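PDB 1J6O: TatD-related deoxyribonuclease from Thermotoga maritima, which probably acts as a metal-dependent DNA nuclease that hydrolyses ester bonds in DNA. Local coordinates for residues V237-I240 and S241-G245; E87-E90 and K91-K94; H23-D26 and D27-N30; F166-D169 and Y170-K174; P219-P222 and F223-K226. One frame throughout, in Å; residues are numbered along the deposited sequence.

Contact 1. Residues V237-I240 and S241-G245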
loop_
_atom_site.group_PDB
_atom_site.type_symbol
_atom_site.label_atom_id
_atom_site.label_comp_id
_atom_site.label_asym_id
_atom_site.label_seq_id
_atom_site.Cartn_x
_atom_site.Cartn_y
_atom_site.Cartn_z
ATOM N N VAL A 237 3.454 -12.761 7.784
ATOM C CA VAL A 237 4.494 -12.572 8.773
ATOM C C VAL A 237 5.220 -13.920 9.003
ATOM O O VAL A 237 6.455 -13.981 9.091
ATOM C CB VAL A 237 3.883 -12.091 10.105
ATOM C CG1 VAL A 237 4.900 -12.263 11.244
ATOM C CG2 VAL A 237 3.453 -10.617 9.986
ATOM N N GLU A 238 4.439 -14.993 9.111
ATOM C CA GLU A 238 5.006 -16.319 9.330
ATOM C C GLU A 238 6.035 -16.630 8.261
ATOM O O GLU A 238 7.176 -16.987 8.570
ATOM C CB GLU A 238 3.898 -17.364 9.315
ATOM C CG GLU A 238 4.375 -18.792 9.347
ATOM C CD GLU A 238 3.213 -19.747 9.546
ATOM O OE1 GLU A 238 2.175 -19.559 8.868
ATOM O OE2 GLU A 238 3.342 -20.677 10.377
ATOM N N THR A 239 5.655 -16.474 7.002
ATOM C CA THR A 239 6.589 -16.751 5.920
ATOM C C THR A 239 7.820 -15.856 5.998
ATOM O O THR A 239 8.957 -16.340 5.869
ATOM C CB THR A 239 5.898 -16.598 4.534
ATOM O OG1 THR A 239 4.895 -17.616 4.397
ATOM C CG2 THR A 239 6.899 -16.724 3.387
ATOM N N ILE A 240 7.613 -14.554 6.205
ATOM C CA ILE A 240 8.754 -13.644 6.282
ATOM C C ILE A 240 9.703 -14.052 7.387
ATOM O O ILE A 240 10.922 -14.048 7.190
ATOM C CB ILE A 240 8.300 -12.187 6.502
ATOM C CG1 ILE A 240 7.541 -11.711 5.252
ATOM C CG2 ILE A 240 9.508 -11.275 6.793
ATOM C CD1 ILE A 240 6.913 -10.318 5.418
ATOM N N SER A 241 9.159 -14.409 8.542
ATOM C CA SER A 241 9.999 -14.819 9.662
ATOM C C SER A 241 10.785 -16.094 9.320
ATOM O O SER A 241 11.966 -16.236 9.671
ATOM C CB SER A 241 9.140 -15.051 10.911
ATOM O OG SER A 241 8.338 -16.222 10.799
ATOM N N GLN A 242 10.152 -17.014 8.605
ATOM C CA GLN A 242 10.842 -18.247 8.259
ATOM C C GLN A 242 11.941 -18.004 7.237
ATOM O O GLN A 242 13.053 -18.530 7.353
ATOM C CB GLN A 242 9.835 -19.264 7.732
ATOM C CG GLN A 242 8.770 -19.552 8.761
ATOM C CD GLN A 242 7.670 -20.427 8.249
ATOM O OE1 GLN A 242 7.359 -20.425 7.052
ATOM N NE2 GLN A 242 7.050 -21.176 9.153
ATOM N N VAL A 243 11.642 -17.188 6.238
ATOM C CA VAL A 243 12.640 -16.905 5.217
ATOM C C VAL A 243 13.846 -16.141 5.769
ATOM O O VAL A 243 14.982 -16.325 5.294
ATOM C CB VAL A 243 12.014 -16.108 4.044
ATOM C CG1 VAL A 243 13.115 -15.460 3.192
ATOM C CG2 VAL A 243 11.155 -17.043 3.166
ATOM N N LEU A 244 13.616 -15.293 6.769
ATOM C CA LEU A 244 14.697 -14.510 7.359
ATOM C C LEU A 244 15.325 -15.175 8.562
ATOM O O LEU A 244 16.319 -14.681 9.086
ATOM C CB LEU A 244 14.190 -13.139 7.793
ATOM C CG LEU A 244 13.784 -12.184 6.669
ATOM C CD1 LEU A 244 13.139 -10.962 7.286
ATOM C CD2 LEU A 244 14.995 -11.796 5.853
ATOM N N GLY A 245 14.733 -16.279 8.997
ATOM C CA GLY A 245 15.254 -16.982 10.151
ATOM C C GLY A 245 15.190 -16.150 11.424
ATOM O O GLY A 245 16.133 -16.181 12.231
HETATM O O HOH W 1 4.398 -22.743 8.690
#
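The flat carboxylate of E238 and the flat amide of Q242, one helical turn apart, run side by side in the same direction with their planes 37° apart. The amide nitrogen meets the aliphatic part of the glutamate: Q242 NE2 lies 3.6 Å from E238 CG. A water joins the two polar ends, accepting from Q242 NE2 at 3.1 Å and donating a weak bond to E238 OE2, an arrangement suited to two long polar residues near the solvent-facing side of a helix. Beneath them the carbonyl oxygen of E238 is held twice. E238 O accepts the helical bond from Q242 N at 3.0 Å, and S241 OG donates to the same oxygen, E238 O, at 2.6 Å, tilted 25° from the carbonyl plane. With chi1 at 71°, S241 OG lies between its own backbone N and carbonyl carbon and can turn back to the preceding turn, which satisfies the hydroxyl of a buried serine within the helix. The inward side is apolar. I240 and L244 point the same way, with I240 CG2 3.7 Å from L244 CD1, and both touch L206, while I240 also reaches L211 and V251. I240 thereby packs helix 233-244 on strand 209-211 and helix 248-264, and L244 extends the apolar patch over L206. The helix ends in a Schellman motif: G245, whose positive phi comes easily to a residue without a side chain, is C-prime, G245 N bonds weakly to Q242 O at 3.3 Å, and the N-H of the next residue returns to S241 O.

Contact 2. Residues E87-E90 and K91-K94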
loop_
_atom_site.group_PDB
_atom_site.type_symbol
_atom_site.label_atom_id
_atom_site.label_comp_id
_atom_site.label_asym_id
_atom_site.label_seq_id
_atom_site.Cartn_x
_atom_site.Cartn_y
_atom_site.Cartn_z
ATOM N N GLU A 87 -7.481 18.852 -7.425
ATOM C CA GLU A 87 -8.080 19.752 -6.441
ATOM C C GLU A 87 -9.033 18.962 -5.560
ATOM O O GLU A 87 -9.165 19.211 -4.359
ATOM C CB GLU A 87 -8.880 20.862 -7.123
ATOM C CG GLU A 87 -8.059 22.010 -7.640
ATOM C CD GLU A 87 -8.892 23.280 -7.722
ATOM O OE1 GLU A 87 -10.007 23.226 -8.311
ATOM O OE2 GLU A 87 -8.441 24.319 -7.188
ATOM N N HIS A 88 -9.726 18.023 -6.180
ATOM C CA HIS A 88 -10.662 17.206 -5.443
ATOM C C HIS A 88 -9.917 16.307 -4.430
ATOM O O HIS A 88 -10.394 16.112 -3.314
ATOM C CB HIS A 88 -11.469 16.369 -6.414
ATOM C CG HIS A 88 -12.786 15.928 -5.864
ATOM N ND1 HIS A 88 -13.931 15.874 -6.632
ATOM C CD2 HIS A 88 -13.136 15.480 -4.634
ATOM C CE1 HIS A 88 -14.928 15.406 -5.899
ATOM N NE2 HIS A 88 -14.472 15.159 -4.683
ATOM N N LEU A 89 -8.759 15.761 -4.812
ATOM C CA LEU A 89 -7.999 14.900 -3.896
ATOM C C LEU A 89 -7.444 15.786 -2.780
ATOM O O LEU A 89 -7.421 15.401 -1.603
ATOM C CB LEU A 89 -6.841 14.183 -4.625
ATOM C CG LEU A 89 -7.206 13.091 -5.630
ATOM C CD1 LEU A 89 -5.951 12.585 -6.361
ATOM C CD2 LEU A 89 -7.920 11.953 -4.876
ATOM N N GLU A 90 -7.015 16.993 -3.148
ATOM C CA GLU A 90 -6.471 17.920 -2.171
ATOM C C GLU A 90 -7.540 18.271 -1.134
ATOM O O GLU A 90 -7.224 18.423 0.055
ATOM C CB GLU A 90 -5.959 19.180 -2.869
ATOM C CG GLU A 90 -5.406 20.234 -1.932
ATOM C CD GLU A 90 -4.550 21.215 -2.681
ATOM O OE1 GLU A 90 -4.894 21.512 -3.851
ATOM O OE2 GLU A 90 -3.544 21.682 -2.115
ATOM N N LYS A 91 -8.800 18.377 -1.570
ATOM C CA LYS A 91 -9.902 18.699 -0.663
ATOM C C LYS A 91 -10.113 17.529 0.321
ATOM O O LYS A 91 -10.415 17.729 1.500
ATOM C CB LYS A 91 -11.201 18.914 -1.436
ATOM C CG LYS A 91 -12.424 19.055 -0.509
ATOM C CD LYS A 91 -13.751 19.130 -1.246
ATOM C CE LYS A 91 -14.934 19.191 -0.254
ATOM N NZ LYS A 91 -16.277 19.335 -0.927
ATOM N N PHE A 92 -9.973 16.307 -0.172
ATOM C CA PHE A 92 -10.151 15.147 0.689
ATOM C C PHE A 92 -9.054 15.158 1.746
ATOM O O PHE A 92 -9.300 14.922 2.941
ATOM C CB PHE A 92 -9.979 13.825 -0.090
ATOM C CG PHE A 92 -11.118 13.463 -1.012
ATOM C CD1 PHE A 92 -12.408 13.928 -0.794
ATOM C CD2 PHE A 92 -10.891 12.586 -2.077
ATOM C CE1 PHE A 92 -13.474 13.519 -1.635
ATOM C CE2 PHE A 92 -11.936 12.174 -2.910
ATOM C CZ PHE A 92 -13.239 12.647 -2.683
ATOM N N ALA A 93 -7.839 15.417 1.285
ATOM C CA ALA A 93 -6.683 15.440 2.152
ATOM C C ALA A 93 -6.729 16.469 3.261
ATOM O O ALA A 93 -5.853 16.485 4.118
ATOM C CB ALA A 93 -5.396 15.574 1.313
ATOM N N LYS A 94 -7.749 17.325 3.268
ATOM C CA LYS A 94 -7.823 18.311 4.333
ATOM C C LYS A 94 -8.172 17.516 5.591
ATOM O O LYS A 94 -7.797 17.914 6.691
ATOM C CB LYS A 94 -8.914 19.360 4.072
ATOM C CG LYS A 94 -8.652 20.258 2.882
ATOM C CD LYS A 94 -7.336 21.025 2.991
ATOM C CE LYS A 94 -7.382 22.111 4.063
ATOM N NZ LYS A 94 -6.250 23.071 3.904
#
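H88 and F92 bring their rings together one turn apart on helix 85-92, an oblique aromatic pair with centroids 4.8 Å apart and planes at 59°. H88 CD2 sits 3.4 Å above one face of the F92 ring, offset toward its rim. The imidazole gets there because H88 CG is anti to its backbone N (chi1 -157°), which carries the ring along the helix toward the following turn. Apolar packing continues from the same phenyl group: F92 CD2 lies 4.1 Å from L89 CD2, and both side chains also touch V71 of the barrel strand 67-71. Were an alanine to stand at F92, the H88 ring would probably lose its support and a gap would open beside L89 and V71. Among the backbone bonds of the helix, A93 N donates to L89 O at 2.9 Å, and F92 N to H88 O at 3.2 Å. Charge pairing is directed elsewhere, E90 OE2 forming a salt bridge with K131 of helix 115-132. The chemistry is thus divided by side: leucine and phenylalanine face the barrel, histidine covers the phenyl ring at the exposed margin, and glutamate ties this short helix to its neighbour in the beta-alpha-beta succession.

Contact 3. Residues H23-D26 and D27-N30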
loop_
_atom_site.group_PDB
_atom_site.type_symbol
_atom_site.label_atom_id
_atom_site.label_comp_id
_atom_site.label_asym_id
_atom_site.label_seq_id
_atom_site.Cartn_x
_atom_site.Cartn_y
_atom_site.Cartn_z
ATOM N N HIS A 23 -17.148 -3.765 -2.304
ATOM C CA HIS A 23 -18.359 -4.549 -2.097
ATOM C C HIS A 23 -18.182 -5.963 -1.531
ATOM O O HIS A 23 -19.137 -6.530 -0.977
ATOM C CB HIS A 23 -19.181 -4.575 -3.401
ATOM C CG HIS A 23 -18.727 -5.593 -4.397
ATOM N ND1 HIS A 23 -19.050 -6.930 -4.300
ATOM C CD2 HIS A 23 -17.997 -5.464 -5.532
ATOM C CE1 HIS A 23 -18.541 -7.582 -5.333
ATOM N NE2 HIS A 23 -17.899 -6.715 -6.097
ATOM N N GLN A 24 -16.993 -6.543 -1.666
ATOM C CA GLN A 24 -16.770 -7.885 -1.136
ATOM C C GLN A 24 -16.870 -7.907 0.403
ATOM O O GLN A 24 -16.951 -8.953 1.012
ATOM C CB GLN A 24 -15.404 -8.435 -1.577
ATOM C CG GLN A 24 -15.350 -8.835 -3.050
ATOM C CD GLN A 24 -15.060 -7.672 -3.955
ATOM O OE1 GLN A 24 -14.880 -6.544 -3.502
ATOM N NE2 GLN A 24 -15.005 -7.937 -5.257
ATOM N N PHE A 25 -16.893 -6.743 1.027
ATOM C CA PHE A 25 -16.987 -6.666 2.484
ATOM C C PHE A 25 -18.354 -6.122 2.916
ATOM O O PHE A 25 -18.537 -5.803 4.086
ATOM C CB PHE A 25 -15.926 -5.711 3.030
ATOM C CG PHE A 25 -14.551 -6.287 3.032
ATOM C CD1 PHE A 25 -14.202 -7.264 3.968
ATOM C CD2 PHE A 25 -13.640 -5.926 2.050
ATOM C CE1 PHE A 25 -12.928 -7.898 3.909
ATOM C CE2 PHE A 25 -12.380 -6.530 1.972
ATOM C CZ PHE A 25 -12.018 -7.527 2.907
ATOM N N ASP A 26 -19.286 -5.992 1.975
ATOM C CA ASP A 26 -20.603 -5.459 2.312
ATOM C C ASP A 26 -21.372 -6.181 3.401
ATOM O O ASP A 26 -22.072 -5.549 4.179
ATOM C CB ASP A 26 -21.524 -5.403 1.075
ATOM C CG ASP A 26 -21.189 -4.269 0.133
ATOM O OD1 ASP A 26 -20.329 -3.419 0.469
ATOM O OD2 ASP A 26 -21.803 -4.232 -0.962
ATOM N N ASP A 27 -21.244 -7.493 3.483
ATOM C CA ASP A 27 -22.003 -8.198 4.509
ATOM C C ASP A 27 -21.406 -8.297 5.898
ATOM O O ASP A 27 -22.157 -8.531 6.857
ATOM C CB ASP A 27 -22.313 -9.632 4.050
ATOM C CG ASP A 27 -22.963 -9.689 2.671
ATOM O OD1 ASP A 27 -23.933 -8.946 2.420
ATOM O OD2 ASP A 27 -22.497 -10.491 1.829
ATOM N N ASP A 28 -20.094 -8.082 6.026
ATOM C CA ASP A 28 -19.445 -8.192 7.339
ATOM C C ASP A 28 -18.315 -7.229 7.705
ATOM O O ASP A 28 -17.503 -7.510 8.595
ATOM C CB ASP A 28 -18.919 -9.620 7.512
ATOM C CG ASP A 28 -17.750 -9.946 6.572
ATOM O OD1 ASP A 28 -17.492 -9.172 5.618
ATOM O OD2 ASP A 28 -17.086 -10.999 6.787
ATOM N N ARG A 29 -18.291 -6.091 7.036
ATOM C CA ARG A 29 -17.296 -5.060 7.255
ATOM C C ARG A 29 -17.220 -4.662 8.743
ATOM O O ARG A 29 -16.130 -4.505 9.306
ATOM C CB ARG A 29 -17.715 -3.863 6.381
ATOM C CG ARG A 29 -16.859 -2.665 6.427
ATOM C CD ARG A 29 -17.417 -1.647 5.427
ATOM N NE ARG A 29 -17.257 -2.122 4.058
ATOM C CZ ARG A 29 -18.270 -2.354 3.236
ATOM N NH1 ARG A 29 -19.529 -2.159 3.649
ATOM N NH2 ARG A 29 -18.044 -2.782 2.005
ATOM N N ASN A 30 -18.378 -4.462 9.378
ATOM C CA ASN A 30 -18.382 -4.084 10.798
ATOM C C ASN A 30 -17.671 -5.116 11.661
ATOM O O ASN A 30 -16.869 -4.763 12.529
ATOM C CB ASN A 30 -19.808 -3.942 11.344
ATOM C CG ASN A 30 -20.585 -2.840 10.667
ATOM O OD1 ASN A 30 -20.025 -2.049 9.911
ATOM N ND2 ASN A 30 -21.896 -2.777 10.942
HETATM O O HOH W 2 -20.468 -9.087 -0.452
#
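R29 and D26 form a salt bridge where the loop after the first strand of the TIM barrel enters helix 29-34. R29 NH2 donates to D26 OD1 at 2.8 Å in a nearly straight bond (171°) that uses the anti lone pair of the oxygen. The acceptor lies in the guanidinium plane, although the carboxylate itself is turned 69° from that plane. R29 runs extended as far as CD and then bends at chi3 (-67°), which folds the guanidinium back over the loop. Two of its nitrogens have partners in the loop as well: NE bonds to L20 O, and NH2 makes a weak second bond to F22 O, so one arginine, with its several N-H groups, gathers carbonyls and a carboxylate together. The F25 carbonyl lies under the same group, F25 O being 3.5 Å from the plane of the R29 guanidinium and over its centre. F25 O also accepts a weak bond from R29 N at 3.0 Å. Further out, D28 occupies the N-cap position but makes no capping bond; its carboxylate instead forms a salt bridge with R227. D28 OD1 comes within 4.1 Å of F25 CD1, and the phenyl ring, aptly hydrophobic for a buried place, packs on C215 and P216. At the surface a water donates to H23 O at 2.9 Å and, weakly, to D27 OD2.

Contact 4. Residues F166-D169 and Y170-K174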
loop_
_atom_site.group_PDB
_atom_site.type_symbol
_atom_site.label_atom_id
_atom_site.label_comp_id
_atom_site.label_asym_id
_atom_site.label_seq_id
_atom_site.Cartn_x
_atom_site.Cartn_y
_atom_site.Cartn_z
ATOM N N PHE A 166 5.169 -5.063 -3.993
ATOM C CA PHE A 166 6.409 -5.059 -4.774
ATOM C C PHE A 166 6.536 -6.377 -5.537
ATOM O O PHE A 166 6.502 -7.455 -4.941
ATOM C CB PHE A 166 7.633 -4.876 -3.874
ATOM C CG PHE A 166 8.915 -4.858 -4.636
ATOM C CD1 PHE A 166 9.277 -3.736 -5.368
ATOM C CD2 PHE A 166 9.733 -5.977 -4.670
ATOM C CE1 PHE A 166 10.445 -3.727 -6.130
ATOM C CE2 PHE A 166 10.903 -5.970 -5.437
ATOM C CZ PHE A 166 11.249 -4.847 -6.158
ATOM N N SER A 167 6.720 -6.272 -6.847
ATOM C CA SER A 167 6.828 -7.455 -7.678
ATOM C C SER A 167 8.003 -7.559 -8.636
ATOM O O SER A 167 7.883 -8.188 -9.695
ATOM C CB SER A 167 5.532 -7.601 -8.476
ATOM O OG SER A 167 5.280 -6.416 -9.233
ATOM N N SER A 168 9.125 -6.933 -8.310
ATOM C CA SER A 168 10.271 -7.029 -9.203
ATOM C C SER A 168 11.379 -7.823 -8.513
ATOM O O SER A 168 11.127 -8.553 -7.546
ATOM C CB SER A 168 10.771 -5.648 -9.604
ATOM O OG SER A 168 11.577 -5.766 -10.767
ATOM N N ASP A 169 12.608 -7.706 -9.002
ATOM C CA ASP A 169 13.704 -8.451 -8.382
ATOM C C ASP A 169 14.533 -7.602 -7.442
ATOM O O ASP A 169 14.240 -6.430 -7.230
ATOM C CB ASP A 169 14.593 -9.081 -9.466
ATOM C CG ASP A 169 15.194 -8.050 -10.417
ATOM O OD1 ASP A 169 14.976 -6.826 -10.242
ATOM O OD2 ASP A 169 15.899 -8.482 -11.354
ATOM N N TYR A 170 15.574 -8.195 -6.871
ATOM C CA TYR A 170 16.425 -7.457 -5.951
ATOM C C TYR A 170 17.020 -6.174 -6.516
ATOM O O TYR A 170 17.031 -5.145 -5.847
ATOM C CB TYR A 170 17.576 -8.339 -5.437
ATOM C CG TYR A 170 18.402 -7.617 -4.390
ATOM C CD1 TYR A 170 17.825 -7.213 -3.184
ATOM C CD2 TYR A 170 19.737 -7.287 -4.623
ATOM C CE1 TYR A 170 18.550 -6.495 -2.234
ATOM C CE2 TYR A 170 20.476 -6.566 -3.681
ATOM C CZ TYR A 170 19.878 -6.172 -2.488
ATOM O OH TYR A 170 20.600 -5.456 -1.555
ATOM N N GLU A 171 17.526 -6.215 -7.744
ATOM C CA GLU A 171 18.112 -5.007 -8.311
ATOM C C GLU A 171 17.151 -3.822 -8.294
ATOM O O GLU A 171 17.538 -2.709 -7.913
ATOM C CB GLU A 171 18.632 -5.258 -9.732
ATOM C CG GLU A 171 19.187 -3.983 -10.373
ATOM C CD GLU A 171 19.804 -4.205 -11.750
ATOM O OE1 GLU A 171 20.142 -5.364 -12.071
ATOM O OE2 GLU A 171 19.959 -3.213 -12.511
ATOM N N TRP A 172 15.903 -4.053 -8.688
ATOM C CA TRP A 172 14.910 -2.971 -8.702
ATOM C C TRP A 172 14.538 -2.594 -7.265
ATOM O O TRP A 172 14.306 -1.424 -6.943
ATOM C CB TRP A 172 13.666 -3.404 -9.485
ATOM C CG TRP A 172 13.780 -3.044 -10.937
ATOM C CD1 TRP A 172 13.630 -3.871 -12.010
ATOM C CD2 TRP A 172 14.126 -1.761 -11.456
ATOM N NE1 TRP A 172 13.870 -3.173 -13.179
ATOM C CE2 TRP A 172 14.172 -1.874 -12.862
ATOM C CE3 TRP A 172 14.396 -0.517 -10.864
ATOM C CZ2 TRP A 172 14.488 -0.795 -13.689
ATOM C CZ3 TRP A 172 14.709 0.554 -11.680
ATOM C CH2 TRP A 172 14.749 0.407 -13.083
ATOM N N ALA A 173 14.497 -3.594 -6.398
ATOM C CA ALA A 173 14.154 -3.339 -5.000
ATOM C C ALA A 173 15.162 -2.356 -4.434
ATOM O O ALA A 173 14.808 -1.358 -3.791
ATOM C CB ALA A 173 14.190 -4.664 -4.214
ATOM N N LYS A 174 16.441 -2.636 -4.680
ATOM C CA LYS A 174 17.492 -1.770 -4.189
ATOM C C LYS A 174 17.371 -0.361 -4.760
ATOM O O LYS A 174 17.563 0.623 -4.052
ATOM C CB LYS A 174 18.864 -2.371 -4.519
ATOM C CG LYS A 174 20.019 -1.536 -4.002
ATOM C CD LYS A 174 21.219 -2.416 -3.679
ATOM C CE LYS A 174 22.446 -1.554 -3.483
ATOM N NZ LYS A 174 22.588 -0.686 -4.691
#
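F166 reaches across the N-terminal cap of helix 170-179 with the far end of its ring. F166 CZ is 3.5 Å from A173 CB, and the carbonyl oxygen of D169 lies at the ring edge, in its plane. One face of the F166 ring is met by the backbone nitrogen S168 N, 3.5 Å above it and offset toward the rim. F166 CG is anti to the backbone N (chi1 -180°), which extends the ring toward the helix, where a residue as small as A173 lets it come close. The ring also packs on V200 and L183 and meets Y144. Replacing F166 with an alanine would probably open a gap against A173 and V200 and take away part of the apolar packing under the first turn. D169 is the N-cap: with chi1 at 59° its carboxylate folds over the start of the helix, and D169 OD1 takes a weak but fairly straight bond from W172 N at 3.3 Å. Aspartate suits this place because its short side chain can accept from a first-turn N-H that has no carbonyl a turn earlier in the helix to bond to. D169 O meanwhile accepts from A173 N at 3.0 Å. Y170 turns the other way, to a cation-pi contact with R203. W172 leans back on S168, W172 CB lying 3.7 Å from S168 CB, while the indole W172 CD1 comes within 3.1 Å of S168 OG.

Contact 5. Residues P219-P222 and F223-K226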
loop_
_atom_site.group_PDB
_atom_site.type_symbol
_atom_site.label_atom_id
_atom_site.label_comp_id
_atom_site.label_asym_id
_atom_site.label_seq_id
_atom_site.Cartn_x
_atom_site.Cartn_y
_atom_site.Cartn_z
ATOM N N PRO A 219 -5.104 -13.427 -1.454
ATOM C CA PRO A 219 -5.097 -14.073 -0.142
ATOM C C PRO A 219 -3.836 -14.914 0.004
ATOM O O PRO A 219 -3.247 -15.299 -1.008
ATOM C CB PRO A 219 -6.355 -14.900 -0.196
ATOM C CG PRO A 219 -6.480 -15.277 -1.705
ATOM C CD PRO A 219 -6.178 -13.944 -2.319
ATOM N N PRO A 220 -3.356 -15.127 1.249
ATOM C CA PRO A 220 -2.147 -15.947 1.393
ATOM C C PRO A 220 -2.503 -17.408 1.110
ATOM O O PRO A 220 -3.682 -17.794 1.171
ATOM C CB PRO A 220 -1.698 -15.699 2.842
ATOM C CG PRO A 220 -2.936 -15.292 3.545
ATOM C CD PRO A 220 -3.704 -14.467 2.524
ATOM N N GLN A 221 -1.476 -18.198 0.809
ATOM C CA GLN A 221 -1.607 -19.624 0.483
ATOM C C GLN A 221 -2.707 -20.473 1.103
ATOM O O GLN A 221 -3.491 -21.103 0.379
ATOM C CB GLN A 221 -0.277 -20.332 0.704
ATOM C CG GLN A 221 -0.220 -21.685 0.025
ATOM C CD GLN A 221 -0.600 -21.613 -1.440
ATOM O OE1 GLN A 221 -0.461 -20.576 -2.081
ATOM N NE2 GLN A 221 -1.065 -22.731 -1.984
ATOM N N PRO A 222 -2.783 -20.524 2.439
ATOM C CA PRO A 222 -3.845 -21.353 3.010
ATOM C C PRO A 222 -5.254 -20.929 2.643
ATOM O O PRO A 222 -6.203 -21.665 2.904
ATOM C CB PRO A 222 -3.597 -21.270 4.514
ATOM C CG PRO A 222 -2.932 -19.954 4.684
ATOM C CD PRO A 222 -2.011 -19.843 3.493
ATOM N N PHE A 223 -5.394 -19.761 2.026
ATOM C CA PHE A 223 -6.716 -19.289 1.651
ATOM C C PHE A 223 -6.877 -18.933 0.183
ATOM O O PHE A 223 -7.644 -18.038 -0.141
ATOM C CB PHE A 223 -7.080 -18.076 2.501
ATOM C CG PHE A 223 -7.325 -18.406 3.939
ATOM C CD1 PHE A 223 -8.533 -18.972 4.342
ATOM C CD2 PHE A 223 -6.321 -18.208 4.882
ATOM C CE1 PHE A 223 -8.739 -19.342 5.672
ATOM C CE2 PHE A 223 -6.512 -18.573 6.204
ATOM C CZ PHE A 223 -7.722 -19.141 6.605
ATOM N N ARG A 224 -6.176 -19.621 -0.719
ATOM C CA ARG A 224 -6.334 -19.282 -2.127
ATOM C C ARG A 224 -7.801 -19.512 -2.464
ATOM O O ARG A 224 -8.442 -20.423 -1.910
ATOM C CB ARG A 224 -5.444 -20.145 -3.025
ATOM C CG ARG A 224 -3.940 -19.988 -2.795
ATOM C CD ARG A 224 -3.505 -18.536 -2.832
ATOM N NE ARG A 224 -3.727 -17.882 -4.123
ATOM C CZ ARG A 224 -2.893 -17.947 -5.157
ATOM N NH1 ARG A 224 -1.766 -18.644 -5.071
ATOM N NH2 ARG A 224 -3.179 -17.292 -6.270
ATOM N N GLY A 225 -8.330 -18.678 -3.353
ATOM C CA GLY A 225 -9.715 -18.798 -3.744
ATOM C C GLY A 225 -10.684 -18.183 -2.754
ATOM O O GLY A 225 -11.892 -18.298 -2.947
ATOM N N LYS A 226 -10.180 -17.528 -1.701
ATOM C CA LYS A 226 -11.051 -16.910 -0.698
ATOM C C LYS A 226 -10.805 -15.421 -0.655
ATOM O O LYS A 226 -9.764 -14.955 -1.108
ATOM C CB LYS A 226 -10.786 -17.482 0.701
ATOM C CG LYS A 226 -11.059 -18.989 0.838
ATOM C CD LYS A 226 -12.568 -19.284 0.803
ATOM C CE LYS A 226 -12.857 -20.786 0.634
ATOM N NZ LYS A 226 -12.056 -21.649 1.542
HETATM O O HOH W 3 -8.710 -22.057 1.582
#
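The chain folds back through two successive turns, F223 N donating to P220 O at 2.7 Å and K226 N to F223 O at 3.0 Å, the second a type II beta turn from F223 to K226 with G225 at its third position, where positive phi is easiest for glycine. P219, rigid and apolar, packs against the doubled-back chain: P219 CG is 3.4 Å from both F223 O and K226 O. P222 and F223 are close neighbours, P222 CG lying 3.8 Å from F223 CD2 and P222 O over one face of the phenyl; that ring also stacks with Y232. Q221 OE1 touches the aliphatic part of R224, 3.6 Å from R224 CG, and lies at the guanidinium edge, in its plane, while the amide and guanidinium planes are 82° apart. R224 bends at chi2 and chi3 and makes a cation-pi contact with Y191. A water donates to P222 O and accepts weakly from K226 NZ. This proline-rich turn belongs to the loop after the last barrel strand, which also carries D214, a predicted metal ligand of the TIM-barrel active site.

All five contacts lie around one TIM barrel, none touching another. Three belong to loops that follow strands and lie near predicted metal ligands: measured between side chains, F25 in contact 3 is about 6 Å from H19, F166 in contact 4 about 7 Å from H164, and P219 in contact 5 about 8 Å from D214. Contact 2 is farther from its nearest predicted ligand, the L89 side chain being about 10 Å from that of E103, and contact 1 is away from these sites. Contacts 3 and 5 come within about 8 Å at their nearest atoms, and R227, just after contact 5, pairs with D28 of contact 3. Contacts 1 and 2, with centres about 39 Å apart, lie on opposite sides of the chain's centre.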